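Local coordinates for DUF2019 domain-containing protein (Rhodopseudomonas palustris, PDB 2I9C), which is of unknown function but folds as a small, single-chain, all-helical protein of the DUF2019 family, grouped with the TPR-like helical proteins, at residues Q12-L17 against A45-E50; V23-A28 against N38-V43; P69-R74 against F102-D107; K88-L93 against L114-T119. One frame throughout, in Å; residues are numbered along the deposited sequence. Where two conformers were deposited one is given.

The four contacts run across a single bundle of helices, and a run of buried glutamine amides connects contacts 2 and 3. Contacts 1 and 2 join the same two helices, 11-30 and 34-53, at centres 13 Å apart, with contact 2 nearer the turn. Contact 3 lies 13 Å from contact 2, centre to centre, and touches it where Gln72 NE2 probably donates to Gln25 OE1 at 3.2 Å. Contacts 3 and 4, with centres 15 Å apart, share helix 104-117 and an acetate ion, probably from the crystallisation liquor, which is held by Arg74 and Gln92. Contacts 1 and 4 lie on opposite sides of the chain's centre, their own centres 22 Å apart.

Contact 1. Residues Q12-L17 against A45-E50; sequences QDLVAL and AEIADE
In the antiparallel hairpin of helices 11-30 and 34-53, the sides of the two helices meet through Ile47, which lies between Leu14 and Leu17, one helical turn apart. The local axes come within 10.0 Å of each other, and their directions differ by 153°, an ordinary spacing for helices packed through branched aliphatic side chains. Both branches of Ile47 are used. Its CG2 methyl, turned anti to the backbone N, rests 3.5 Å from the carbonyl O of Leu14 and 4.0 Å from Leu14 CD2, as the two side chains slide past each other in opposite senses. The longer branch reaches the next turn, where Ile47 CD1 touches Leu17 CG at 3.8 Å and the two side chains cross at about a right angle. An alanine at Ile47 would keep neither branch and is likely to open a gap between the helices, leaving Leu14 and Leu17 without their shared partner. One turn further along helix 34-53, Glu50 contributes its aliphatic part: Glu50 CG lies 3.8 Å from Leu14 CD1. Chi1 of Glu50 (175°) sets CG toward the leucine, and the bend at chi2 then turns the carboxylate aside, where OE2 forms a salt bridge with Arg54. Leu14 is also touched by Met9 and Arg54 from neighbouring loops. Residues three apart on the facing sides of two consecutive helices produce the apolar seam characteristic of an antiparallel helical hairpin, the element from which TPR-like folds are built.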
loop_
_atom_site.group_PDB
_atom_site.type_symbol
_atom_site.label_atom_id
_atom_site.label_comp_id
_atom_site.label_asym_id
_atom_site.label_seq_id
_atom_site.Cartn_x
_atom_site.Cartn_y
_atom_site.Cartn_z
ATOM N N GLN A 12 -7.100 0.065 14.154
ATOM C CA GLN A 12 -7.684 -1.107 13.497
ATOM C C GLN A 12 -8.669 -0.787 12.402
ATOM O O GLN A 12 -8.719 -1.493 11.365
ATOM C CB GLN A 12 -8.383 -2.065 14.478
ATOM C CG GLN A 12 -7.473 -2.964 15.226
ATOM C CD GLN A 12 -6.603 -3.870 14.334
ATOM O OE1 GLN A 12 -7.018 -4.353 13.276
ATOM N NE2 GLN A 12 -5.372 -4.094 14.780
ATOM N N ASP A 13 -9.501 0.224 12.655
ATOM C CA ASP A 13 -10.478 0.680 11.647
ATOM C C ASP A 13 -9.783 1.247 10.412
ATOM O O ASP A 13 -10.250 1.031 9.294
ATOM C CB ASP A 13 -11.440 1.751 12.213
ATOM C CG ASP A 13 -12.582 1.153 13.058
ATOM O OD1 ASP A 13 -12.796 -0.087 13.017
ATOM O OD2 ASP A 13 -13.278 1.939 13.780
ATOM N N LEU A 14 -8.696 1.989 10.624
ATOM C CA LEU A 14 -7.833 2.473 9.516
ATOM C C LEU A 14 -7.259 1.324 8.651
ATOM O O LEU A 14 -7.255 1.404 7.395
ATOM C CB LEU A 14 -6.710 3.376 10.067
ATOM C CG LEU A 14 -7.200 4.756 10.584
ATOM C CD1 LEU A 14 -6.159 5.387 11.423
ATOM C CD2 LEU A 14 -7.585 5.700 9.412
ATOM N N VAL A 15 -6.747 0.284 9.299
ATOM C CA VAL A 15 -6.263 -0.895 8.548
ATOM C C VAL A 15 -7.377 -1.542 7.713
ATOM O O VAL A 15 -7.174 -1.878 6.538
ATOM C CB VAL A 15 -5.549 -1.941 9.458
ATOM C CG1 VAL A 15 -5.096 -3.155 8.640
ATOM C CG2 VAL A 15 -4.299 -1.320 10.063
ATOM N N ALA A 16 -8.554 -1.718 8.329
ATOM C CA ALA A 16 -9.675 -2.353 7.644
ATOM C C ALA A 16 -10.067 -1.436 6.484
ATOM O O ALA A 16 -10.371 -1.913 5.406
ATOM C CB ALA A 16 -10.890 -2.596 8.608
ATOM N N LEU A 17 -10.109 -0.113 6.712
ATOM C CA LEU A 17 -10.533 0.781 5.616
ATOM C C LEU A 17 -9.464 0.827 4.502
ATOM O O LEU A 17 -9.790 0.868 3.325
ATOM C CB LEU A 17 -10.837 2.193 6.139
ATOM C CG LEU A 17 -11.369 3.184 5.099
ATOM C CD1 LEU A 17 -12.815 2.739 4.596
ATOM C CD2 LEU A 17 -11.399 4.621 5.740
ATOM N N ALA A 45 -3.888 7.078 0.673
ATOM C CA ALA A 45 -2.759 7.918 1.088
ATOM C C ALA A 45 -3.028 8.679 2.364
ATOM O O ALA A 45 -2.143 8.779 3.230
ATOM C CB ALA A 45 -2.356 8.936 -0.063
ATOM N N GLU A 46 -4.239 9.241 2.485
ATOM C CA GLU A 46 -4.656 9.859 3.739
ATOM C C GLU A 46 -4.638 8.898 4.910
ATOM O O GLU A 46 -4.201 9.254 6.011
ATOM C CB GLU A 46 -6.041 10.457 3.618
ATOM C CG GLU A 46 -6.040 11.557 2.607
ATOM C CD GLU A 46 -7.331 12.284 2.582
ATOM O OE1 GLU A 46 -7.705 12.785 3.664
ATOM O OE2 GLU A 46 -7.962 12.350 1.497
ATOM N N ILE A 47 -5.081 7.667 4.672
ATOM C CA ILE A 47 -5.023 6.636 5.723
ATOM C C ILE A 47 -3.583 6.360 6.168
ATOM O O ILE A 47 -3.314 6.320 7.369
ATOM C CB ILE A 47 -5.736 5.316 5.306
ATOM C CG1 ILE A 47 -7.253 5.553 5.119
ATOM C CG2 ILE A 47 -5.535 4.228 6.368
ATOM C CD1 ILE A 47 -7.935 4.488 4.218
ATOM N N ALA A 48 -2.673 6.189 5.211
ATOM C CA ALA A 48 -1.275 5.900 5.513
ATOM C C ALA A 48 -0.624 7.052 6.244
ATOM O O ALA A 48 0.132 6.811 7.185
ATOM C CB ALA A 48 -0.503 5.582 4.261
ATOM N N ASP A 49 -0.931 8.297 5.840
ATOM C CA ASP A 49 -0.417 9.506 6.542
ATOM C C ASP A 49 -0.907 9.618 7.963
ATOM O O ASP A 49 -0.156 9.999 8.862
ATOM C CB ASP A 49 -0.765 10.797 5.792
ATOM C CG ASP A 49 0.155 11.033 4.595
ATOM O OD1 ASP A 49 1.077 10.203 4.356
ATOM O OD2 ASP A 49 -0.078 12.017 3.880
ATOM N N GLU A 50 -2.178 9.281 8.176
ATOM C CA GLU A 50 -2.718 9.276 9.534
ATOM C C GLU A 50 -2.007 8.199 10.404
ATOM O O GLU A 50 -1.656 8.449 11.547
ATOM C CB GLU A 50 -4.248 9.065 9.521
ATOM C CG GLU A 50 -4.875 8.929 10.923
ATOM C CD GLU A 50 -4.758 10.190 11.784
ATOM O OE1 GLU A 50 -4.578 11.334 11.266
ATOM O OE2 GLU A 50 -4.835 10.046 13.007
#

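Contact 2. Residues V23-A28 against N38-V43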
loop_
_atom_site.group_PDB
_atom_site.type_symbol
_atom_site.label_atom_id
_atom_site.label_comp_id
_atom_site.label_asym_id
_atom_site.label_seq_id
_atom_site.Cartn_x
_atom_site.Cartn_y
_atom_site.Cartn_z
ATOM N N VAL A 23 -8.844 -2.762 -2.274
ATOM C CA VAL A 23 -9.659 -3.737 -3.060
ATOM C C VAL A 23 -10.461 -2.976 -4.130
ATOM O O VAL A 23 -10.498 -3.347 -5.300
ATOM C CB VAL A 23 -10.616 -4.516 -2.122
ATOM C CG1 VAL A 23 -11.774 -5.166 -2.892
ATOM C CG2 VAL A 23 -9.815 -5.598 -1.351
ATOM N N GLU A 24 -11.130 -1.901 -3.723
ATOM C CA GLU A 24 -11.873 -1.107 -4.672
ATOM C C GLU A 24 -10.986 -0.434 -5.723
ATOM O O GLU A 24 -11.427 -0.278 -6.853
ATOM C CB GLU A 24 -12.767 -0.107 -3.958
ATOM C CG GLU A 24 -13.910 -0.814 -3.188
ATOM C CD GLU A 24 -14.815 0.171 -2.432
ATOM O OE1 GLU A 24 -14.966 1.333 -2.895
ATOM O OE2 GLU A 24 -15.368 -0.230 -1.366
ATOM N N GLN A 25 -9.748 -0.066 -5.379
ATOM C CA GLN A 25 -8.742 0.333 -6.407
ATOM C C GLN A 25 -8.559 -0.732 -7.475
ATOM O O GLN A 25 -8.663 -0.457 -8.679
ATOM C CB GLN A 25 -7.373 0.667 -5.800
ATOM C CG GLN A 25 -7.308 2.026 -5.043
ATOM C CD GLN A 25 -6.004 2.142 -4.294
ATOM O OE1 GLN A 25 -5.030 1.525 -4.677
ATOM N NE2 GLN A 25 -5.987 2.874 -3.198
ATOM N N ASP A 26 -8.335 -1.955 -7.033
ATOM C CA ASP A 26 -8.185 -3.082 -7.923
ATOM C C ASP A 26 -9.423 -3.195 -8.810
ATOM O O ASP A 26 -9.294 -3.274 -10.021
ATOM C CB ASP A 26 -8.005 -4.377 -7.111
ATOM C CG ASP A 26 -7.484 -5.512 -7.950
ATOM O OD1 ASP A 26 -6.583 -5.247 -8.787
ATOM O OD2 ASP A 26 -7.953 -6.673 -7.767
ATOM N N ASP A 27 -10.609 -3.177 -8.213
ATOM C CA ASP A 27 -11.881 -3.250 -8.958
ATOM C C ASP A 27 -11.944 -2.143 -10.011
ATOM O O ASP A 27 -12.339 -2.374 -11.170
ATOM C CB ASP A 27 -13.083 -3.057 -8.014
ATOM C CG ASP A 27 -13.347 -4.256 -7.066
ATOM O OD1 ASP A 27 -12.752 -5.330 -7.304
ATOM O OD2 ASP A 27 -14.193 -4.091 -6.114
ATOM N N ALA A 28 -11.594 -0.925 -9.590
ATOM C CA ALA A 28 -11.658 0.264 -10.463
ATOM C C ALA A 28 -10.774 0.135 -11.717
ATOM O O ALA A 28 -11.239 0.353 -12.863
ATOM C CB ALA A 28 -11.285 1.537 -9.657
ATOM N N ASN A 38 -8.449 7.022 -8.837
ATOM C CA ASN A 38 -7.691 8.172 -8.355
ATOM C C ASN A 38 -8.197 8.661 -6.991
ATOM O O ASN A 38 -7.406 8.968 -6.098
ATOM C CB ASN A 38 -7.747 9.325 -9.405
ATOM C CG ASN A 38 -6.984 8.989 -10.664
ATOM O OD1 ASN A 38 -6.016 8.192 -10.639
ATOM N ND2 ASN A 38 -7.400 9.593 -11.777
ATOM N N ARG A 39 -9.514 8.712 -6.815
ATOM C CA ARG A 39 -10.055 9.141 -5.523
ATOM C C ARG A 39 -9.774 8.117 -4.427
ATOM O O ARG A 39 -9.395 8.487 -3.332
ATOM C CB ARG A 39 -11.530 9.498 -5.603
ATOM C CG ARG A 39 -11.818 10.660 -6.545
ATOM C CD ARG A 39 -13.192 11.269 -6.283
ATOM N NE ARG A 39 -13.319 12.524 -6.974
ATOM C CZ ARG A 39 -12.923 13.692 -6.474
ATOM N NH1 ARG A 39 -12.358 13.749 -5.274
ATOM N NH2 ARG A 39 -13.041 14.777 -7.183
ATOM N N LEU A 40 -9.961 6.835 -4.722
ATOM C CA LEU A 40 -9.573 5.757 -3.804
ATOM C C LEU A 40 -8.092 5.773 -3.443
ATOM O O LEU A 40 -7.724 5.506 -2.288
ATOM C CB LEU A 40 -9.972 4.409 -4.403
ATOM C CG LEU A 40 -11.481 4.188 -4.503
ATOM C CD1 LEU A 40 -11.676 3.007 -5.411
ATOM C CD2 LEU A 40 -12.131 3.952 -3.152
ATOM N N PHE A 41 -7.237 6.102 -4.409
ATOM C CA PHE A 41 -5.813 6.273 -4.111
ATOM C C PHE A 41 -5.563 7.388 -3.102
ATOM O O PHE A 41 -4.803 7.183 -2.156
ATOM C CB PHE A 41 -4.971 6.512 -5.387
ATOM C CG PHE A 41 -3.478 6.483 -5.140
ATOM C CD1 PHE A 41 -2.789 5.264 -5.164
ATOM C CD2 PHE A 41 -2.774 7.648 -4.840
ATOM C CE1 PHE A 41 -1.410 5.220 -4.925
ATOM C CE2 PHE A 41 -1.391 7.622 -4.599
ATOM C CZ PHE A 41 -0.706 6.389 -4.647
ATOM N N GLY A 42 -6.176 8.567 -3.320
ATOM C CA GLY A 42 -6.087 9.686 -2.360
ATOM C C GLY A 42 -6.545 9.294 -0.953
ATOM O O GLY A 42 -5.893 9.631 0.046
ATOM N N VAL A 43 -7.671 8.602 -0.864
ATOM C CA VAL A 43 -8.154 8.123 0.442
ATOM C C VAL A 43 -7.122 7.223 1.118
ATOM O O VAL A 43 -6.828 7.373 2.328
ATOM C CB VAL A 43 -9.521 7.390 0.328
ATOM C CG1 VAL A 43 -9.921 6.845 1.674
ATOM C CG2 VAL A 43 -10.586 8.364 -0.128
#
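Leu40 meets Glu24 and Gln25 at once, packing its methyls on Glu24 while its carbonyl receives the Gln25 amide. Leu40 CD1 sits against the backbone of helix 11-30, 3.5 Å from the carbonyl carbon of Glu24, and is 3.6 Å from Glu24 CB; the two side chains cross at about a right angle. Beside it, Gln25 slides past Leu40 in the opposite sense, its CG 3.6 Å from Leu40 CB. The Gln25 chain is extended beyond CG (chi2 170°), which carries the amide across to the other helix. There Gln25 NE2 makes a weak hydrogen bond to the backbone O of Leu40, 3.3 Å long and bent to 145° at the hydrogen, and it also lies 3.5 Å from Phe41 CA. The other end of the amide, OE1, is placed at the edge of the Phe41 ring, near its plane. In the second shell, Gln72 of helix 71-79 probably donates to this OE1, which would help to set which end of the amide faces Leu40, while Phe37 and Met44 pack against the Gln25 side chain. A leucine in place of Gln25 would probably leave Gln72 NE2 without this acceptor and Leu40 O without its side-chain donor. The backbones can approach closely, their local axes 9.1 Å apart at 162°, in a hairpin whose turn is not far away. The oxygen and NH2 group of this buried amide both find protein partners, Gln72 and, weakly, the Leu40 carbonyl, so one polar side chain links the hairpin to the helix that follows it.

Contact 3. Residues P69-R74 against F102-D107; sequences PNMQVR and FPQAGD. With ACT (acetate ion), chain B.
Near the N-terminal ends of helices 71-79 and 104-117, two buried glutamines meet amide to amide. Gln104 NE2 donates to Gln72 OE1 at 2.8 Å with a nearly straight N-H...O angle of 171°. The acceptor lies close to the plane of the Gln104 amide, whereas the donor is tilted 23° from the carbonyl plane of Gln72, and the two amide planes stand 82° apart. Both side chains turn at chi2, which brings their ends together although they cross at about a right angle. Beside this bond the selenomethionine Met71 sets its CG 3.6 Å from Gln104 CB, then folds away so that its selenium comes 3.6 Å from the methyl of an acetate ion. Arg74 NH1 holds that ion at the guanidinium edge, donating to its O at 3.0 Å. The start of helix 71-79 is capped by Asn70, whose OD1 accepts from Val73 N at 3.2 Å. Pro103, preceded by a cis peptide, offers its O to the N atoms of both Gly106 and Asp107 as the other helix begins. With Gln25 beyond Gln72, the buried amides form a chain of donors and acceptors running one way, which probably settles which end of the Gln72 amide faces each neighbour.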
loop_
_atom_site.group_PDB
_atom_site.type_symbol
_atom_site.label_atom_id
_atom_site.label_comp_id
_atom_site.label_asym_id
_atom_site.label_seq_id
_atom_site.Cartn_x
_atom_site.Cartn_y
_atom_site.Cartn_z
ATOM N N PRO A 69 -6.095 -11.451 0.532
ATOM C CA PRO A 69 -6.291 -12.052 -0.796
ATOM C C PRO A 69 -6.664 -11.012 -1.883
ATOM O O PRO A 69 -7.763 -11.050 -2.474
ATOM C CB PRO A 69 -7.433 -13.060 -0.548
ATOM C CG PRO A 69 -8.293 -12.379 0.506
ATOM C CD PRO A 69 -7.244 -11.742 1.443
ATOM N N ASN A 70 -5.759 -10.079 -2.154
ATOM C CA ASN A 70 -5.947 -9.134 -3.234
ATOM C C ASN A 70 -4.567 -8.553 -3.528
ATOM O O ASN A 70 -3.854 -8.160 -2.612
ATOM C CB ASN A 70 -6.969 -8.036 -2.894
ATOM C CG ASN A 70 -7.196 -7.081 -4.060
ATOM O OD1 ASN A 70 -6.352 -6.232 -4.343
ATOM N ND2 ASN A 70 -8.362 -7.174 -4.706
HETATM N N MSE A 71 -4.168 -8.560 -4.781
HETATM C CA MSE A 71 -2.764 -8.238 -5.103
HETATM C C MSE A 71 -2.521 -6.741 -4.988
HETATM O O MSE A 71 -1.403 -6.297 -4.636
HETATM C CB MSE A 71 -2.400 -8.707 -6.519
HETATM C CG MSE A 71 -0.874 -8.760 -6.779
HETATM SE SE MSE A 71 -0.017 -10.101 -5.493
HETATM C CE MSE A 71 -0.465 -11.822 -6.363
ATOM N N GLN A 72 -3.542 -5.950 -5.291
ATOM C CA GLN A 72 -3.416 -4.514 -5.087
ATOM C C GLN A 72 -3.215 -4.159 -3.602
ATOM O O GLN A 72 -2.437 -3.258 -3.277
ATOM C CB GLN A 72 -4.627 -3.766 -5.688
ATOM C CG GLN A 72 -4.501 -2.180 -5.665
ATOM C CD GLN A 72 -3.484 -1.647 -6.667
ATOM O OE1 GLN A 72 -2.913 -2.410 -7.449
ATOM N NE2 GLN A 72 -3.289 -0.314 -6.677
ATOM N N VAL A 73 -3.951 -4.836 -2.706
ATOM C CA VAL A 73 -3.811 -4.616 -1.269
ATOM C C VAL A 73 -2.367 -4.962 -0.868
ATOM O O VAL A 73 -1.713 -4.179 -0.194
ATOM C CB VAL A 73 -4.862 -5.437 -0.444
ATOM C CG1 VAL A 73 -4.701 -5.225 1.061
ATOM C CG2 VAL A 73 -6.283 -4.967 -0.832
ATOM N N ARG A 74 -1.897 -6.136 -1.279
ATOM C CA ARG A 74 -0.565 -6.578 -0.913
ATOM C C ARG A 74 0.503 -5.602 -1.405
ATOM O O ARG A 74 1.447 -5.311 -0.661
ATOM C CB ARG A 74 -0.296 -7.977 -1.490
ATOM C CG ARG A 74 -1.177 -9.072 -0.861
ATOM C CD ARG A 74 -0.682 -10.479 -1.281
ATOM N NE ARG A 74 -1.510 -11.524 -0.650
ATOM C CZ ARG A 74 -1.186 -12.804 -0.548
ATOM N NH1 ARG A 74 -0.035 -13.254 -1.015
ATOM N NH2 ARG A 74 -2.025 -13.662 0.043
ATOM N N PHE A 102 0.234 -9.334 -13.315
ATOM C CA PHE A 102 0.293 -7.985 -13.853
ATOM C C PHE A 102 -1.071 -7.267 -13.728
ATOM O O PHE A 102 -2.133 -7.895 -13.811
ATOM C CB PHE A 102 0.887 -8.007 -15.275
ATOM C CG PHE A 102 2.399 -8.295 -15.279
ATOM C CD1 PHE A 102 2.892 -9.482 -15.801
ATOM C CD2 PHE A 102 3.306 -7.388 -14.686
ATOM C CE1 PHE A 102 4.247 -9.760 -15.786
ATOM C CE2 PHE A 102 4.679 -7.682 -14.665
ATOM C CZ PHE A 102 5.142 -8.864 -15.210
ATOM N N PRO A 103 -1.046 -5.944 -13.543
ATOM C CA PRO A 103 0.128 -5.039 -13.606
ATOM C C PRO A 103 0.879 -4.819 -12.261
ATOM O O PRO A 103 1.915 -4.141 -12.255
ATOM C CB PRO A 103 -0.530 -3.727 -14.066
ATOM C CG PRO A 103 -1.800 -3.706 -13.284
ATOM C CD PRO A 103 -2.292 -5.178 -13.301
ATOM N N GLN A 104 0.363 -5.360 -11.143
ATOM C CA GLN A 104 1.010 -5.173 -9.831
ATOM C C GLN A 104 2.491 -5.589 -9.843
ATOM O O GLN A 104 3.321 -4.901 -9.224
ATOM C CB GLN A 104 0.288 -5.953 -8.707
ATOM C CG GLN A 104 -1.045 -5.254 -8.271
ATOM C CD GLN A 104 -2.173 -5.431 -9.293
ATOM O OE1 GLN A 104 -2.150 -6.342 -10.134
ATOM N NE2 GLN A 104 -3.166 -4.552 -9.228
ATOM N N ALA A 105 2.804 -6.703 -10.515
ATOM C CA ALA A 105 4.204 -7.188 -10.590
ATOM C C ALA A 105 5.149 -6.183 -11.281
ATOM O O ALA A 105 6.337 -6.130 -10.960
ATOM C CB ALA A 105 4.258 -8.514 -11.292
ATOM N N GLY A 106 4.622 -5.361 -12.197
ATOM C CA GLY A 106 5.474 -4.395 -12.933
ATOM C C GLY A 106 5.698 -3.188 -12.045
ATOM O O GLY A 106 6.791 -2.625 -12.007
ATOM N N ASP A 107 4.656 -2.816 -11.297
ATOM C CA ASP A 107 4.717 -1.719 -10.330
ATOM C C ASP A 107 5.755 -2.120 -9.252
ATOM O O ASP A 107 6.619 -1.322 -8.906
ATOM C CB ASP A 107 3.302 -1.485 -9.746
ATOM C CG ASP A 107 3.182 -0.268 -8.849
ATOM O OD1 ASP A 107 4.066 0.048 -8.021
ATOM O OD2 ASP A 107 2.114 0.371 -8.888
HETATM C C ACT B . 2.400 -12.874 -3.467
HETATM O O ACT B . 2.084 -11.910 -2.675
HETATM O OXT ACT B . 2.447 -14.195 -3.195
HETATM C CH3 ACT B . 2.775 -12.323 -4.740
#

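Contact 4. Residues K88-L93 against L114-T119; sequences KAREQL and LLDDGT. With ACT (acetate ion), chain C; ACT (acetate ion), chain B.
The guanidinium of Arg90 meets the carboxylate of Asp116 at its edge, with OD2 in plane and the two flat groups turned 30° apart. This salt bridge joins helix 86-99 to the last turn of helix 104-117, the final two helices of the all-helical fold. Its shortest bond runs from Arg90 NH2 to Asp116 OD1 at 2.7 Å; it uses the syn lone pair of the oxygen, which is tilted 27° out of the guanidinium plane. Two weak bonds, both 3.2 Å, accompany it: Arg90 NH2 to Asp116 OD2 and Arg90 NH1 to Asp116 OD1. The Arg90 chain, extended from CG to NE, reaches over to the neighbouring helix, passing Leu115 in the opposite sense, and its NE pairs with Glu94. Two carboxylates on different nitrogens probably limit the turning of the guanidinium. Beside the salt bridge, Leu93 CD1 touches Leu115 CD1 at 4.3 Å, while Leu93 packs on toward Ala108, Cys111 and Leu112. Gly118, with positive phi, leaves the helix two residues after Asp116. Two acetate ions lie on helix 86-99: one accepts from Lys88 N at its N-terminal turn, and the other, shared with Arg74, accepts from Gln92 NE2 at 2.8 Å.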
loop_
_atom_site.group_PDB
_atom_site.type_symbol
_atom_site.label_atom_id
_atom_site.label_comp_id
_atom_site.label_asym_id
_atom_site.label_seq_id
_atom_site.Cartn_x
_atom_site.Cartn_y
_atom_site.Cartn_z
ATOM N N LYS A 88 11.047 -6.853 5.448
ATOM C CA LYS A 88 9.727 -7.465 5.201
ATOM C C LYS A 88 9.028 -6.907 3.950
ATOM O O LYS A 88 8.464 -7.668 3.142
ATOM C CB LYS A 88 8.815 -7.300 6.424
ATOM C CG LYS A 88 9.099 -8.249 7.604
ATOM C CD LYS A 88 8.230 -7.876 8.816
ATOM C CE LYS A 88 8.898 -8.282 10.151
ATOM N NZ LYS A 88 8.283 -7.560 11.338
ATOM N N ALA A 89 9.005 -5.587 3.824
ATOM C CA ALA A 89 8.379 -4.937 2.666
ATOM C C ALA A 89 9.065 -5.336 1.357
ATOM O O ALA A 89 8.383 -5.670 0.377
ATOM C CB ALA A 89 8.329 -3.406 2.823
ATOM N N ARG A 90 10.394 -5.313 1.342
ATOM C CA ARG A 90 11.170 -5.683 0.155
ATOM C C ARG A 90 10.869 -7.162 -0.240
ATOM O O ARG A 90 10.662 -7.475 -1.411
ATOM C CB ARG A 90 12.689 -5.452 0.369
ATOM C CG ARG A 90 13.502 -5.935 -0.819
ATOM C CD ARG A 90 15.025 -5.672 -0.791
ATOM N NE ARG A 90 15.473 -5.793 -2.188
ATOM C CZ ARG A 90 15.766 -4.775 -3.003
ATOM N NH1 ARG A 90 15.727 -3.514 -2.564
ATOM N NH2 ARG A 90 16.124 -5.035 -4.260
ATOM N N GLU A 91 10.852 -8.046 0.758
ATOM C CA GLU A 91 10.507 -9.462 0.559
ATOM C C GLU A 91 9.126 -9.654 -0.098
ATOM O O GLU A 91 8.963 -10.491 -1.004
ATOM C CB GLU A 91 10.583 -10.198 1.898
ATOM C CG GLU A 91 10.259 -11.715 1.840
ATOM C CD GLU A 91 10.197 -12.402 3.237
ATOM O OE1 GLU A 91 9.531 -11.866 4.175
ATOM O OE2 GLU A 91 10.808 -13.506 3.373
ATOM N N GLN A 92 8.132 -8.912 0.369
ATOM C CA GLN A 92 6.805 -8.963 -0.239
ATOM C C GLN A 92 6.831 -8.414 -1.672
ATOM O O GLN A 92 6.291 -9.032 -2.562
ATOM C CB GLN A 92 5.752 -8.239 0.609
ATOM C CG GLN A 92 4.326 -8.207 -0.006
ATOM C CD GLN A 92 3.734 -9.565 -0.303
ATOM O OE1 GLN A 92 4.034 -10.578 0.372
ATOM N NE2 GLN A 92 2.889 -9.612 -1.329
ATOM N N LEU A 93 7.531 -7.320 -1.915
ATOM C CA LEU A 93 7.589 -6.816 -3.273
ATOM C C LEU A 93 8.223 -7.838 -4.187
ATOM O O LEU A 93 7.808 -7.960 -5.328
ATOM C CB LEU A 93 8.340 -5.481 -3.332
ATOM C CG LEU A 93 7.706 -4.258 -2.669
ATOM C CD1 LEU A 93 8.687 -3.074 -2.737
ATOM C CD2 LEU A 93 6.371 -3.898 -3.398
ATOM N N LEU A 114 13.947 1.323 -8.350
ATOM C CA LEU A 114 14.175 2.618 -7.735
ATOM C C LEU A 114 14.908 2.450 -6.403
ATOM O O LEU A 114 15.808 3.204 -6.096
ATOM C CB LEU A 114 12.836 3.350 -7.532
ATOM C CG LEU A 114 12.109 3.829 -8.802
ATOM C CD1 LEU A 114 10.626 4.138 -8.526
ATOM C CD2 LEU A 114 12.855 5.049 -9.275
ATOM N N LEU A 115 14.502 1.449 -5.622
ATOM C CA LEU A 115 15.162 1.142 -4.349
ATOM C C LEU A 115 16.632 0.771 -4.520
ATOM O O LEU A 115 17.468 1.142 -3.711
ATOM C CB LEU A 115 14.431 -0.022 -3.655
ATOM C CG LEU A 115 13.158 0.374 -2.942
ATOM C CD1 LEU A 115 12.400 -0.852 -2.455
ATOM C CD2 LEU A 115 13.490 1.331 -1.786
ATOM N N ASP A 116 16.925 0.011 -5.563
ATOM C CA ASP A 116 18.287 -0.424 -5.871
ATOM C C ASP A 116 19.168 0.717 -6.395
ATOM O O ASP A 116 20.381 0.671 -6.226
ATOM C CB ASP A 116 18.278 -1.616 -6.843
ATOM C CG ASP A 116 17.688 -2.881 -6.211
ATOM O OD1 ASP A 116 17.728 -3.001 -4.971
ATOM O OD2 ASP A 116 17.198 -3.767 -6.953
ATOM N N ASP A 117 18.549 1.715 -7.033
ATOM C CA ASP A 117 19.251 2.924 -7.482
ATOM C C ASP A 117 19.741 3.748 -6.277
ATOM O O ASP A 117 20.834 4.295 -6.300
ATOM C CB ASP A 117 18.364 3.774 -8.413
ATOM C CG ASP A 117 19.058 5.068 -8.892
ATOM O OD1 ASP A 117 20.000 4.993 -9.714
ATOM O OD2 ASP A 117 18.642 6.163 -8.462
ATOM N N GLY A 118 18.909 3.833 -5.241
ATOM C CA GLY A 118 19.256 4.476 -3.991
ATOM C C GLY A 118 18.967 5.959 -3.895
ATOM O O GLY A 118 19.072 6.519 -2.785
ATOM N N THR A 119 18.667 6.625 -5.025
ATOM C CA THR A 119 18.267 8.063 -4.990
ATOM C C THR A 119 16.890 8.143 -4.312
ATOM O O THR A 119 16.609 9.076 -3.546
ATOM C CB THR A 119 18.243 8.770 -6.393
ATOM O OG1 THR A 119 19.504 8.601 -7.053
ATOM C CG2 THR A 119 17.977 10.302 -6.269
HETATM C C ACT C . 12.204 -5.145 9.014
HETATM O O ACT C . 11.495 -5.787 8.250
HETATM O OXT ACT C . 13.147 -4.530 8.469
HETATM C CH3 ACT C . 11.867 -5.101 10.454
HETATM C C ACT B . 2.400 -12.874 -3.467
HETATM O O ACT B . 2.084 -11.910 -2.675
HETATM O OXT ACT B . 2.447 -14.195 -3.195
HETATM C CH3 ACT B . 2.775 -12.323 -4.740
#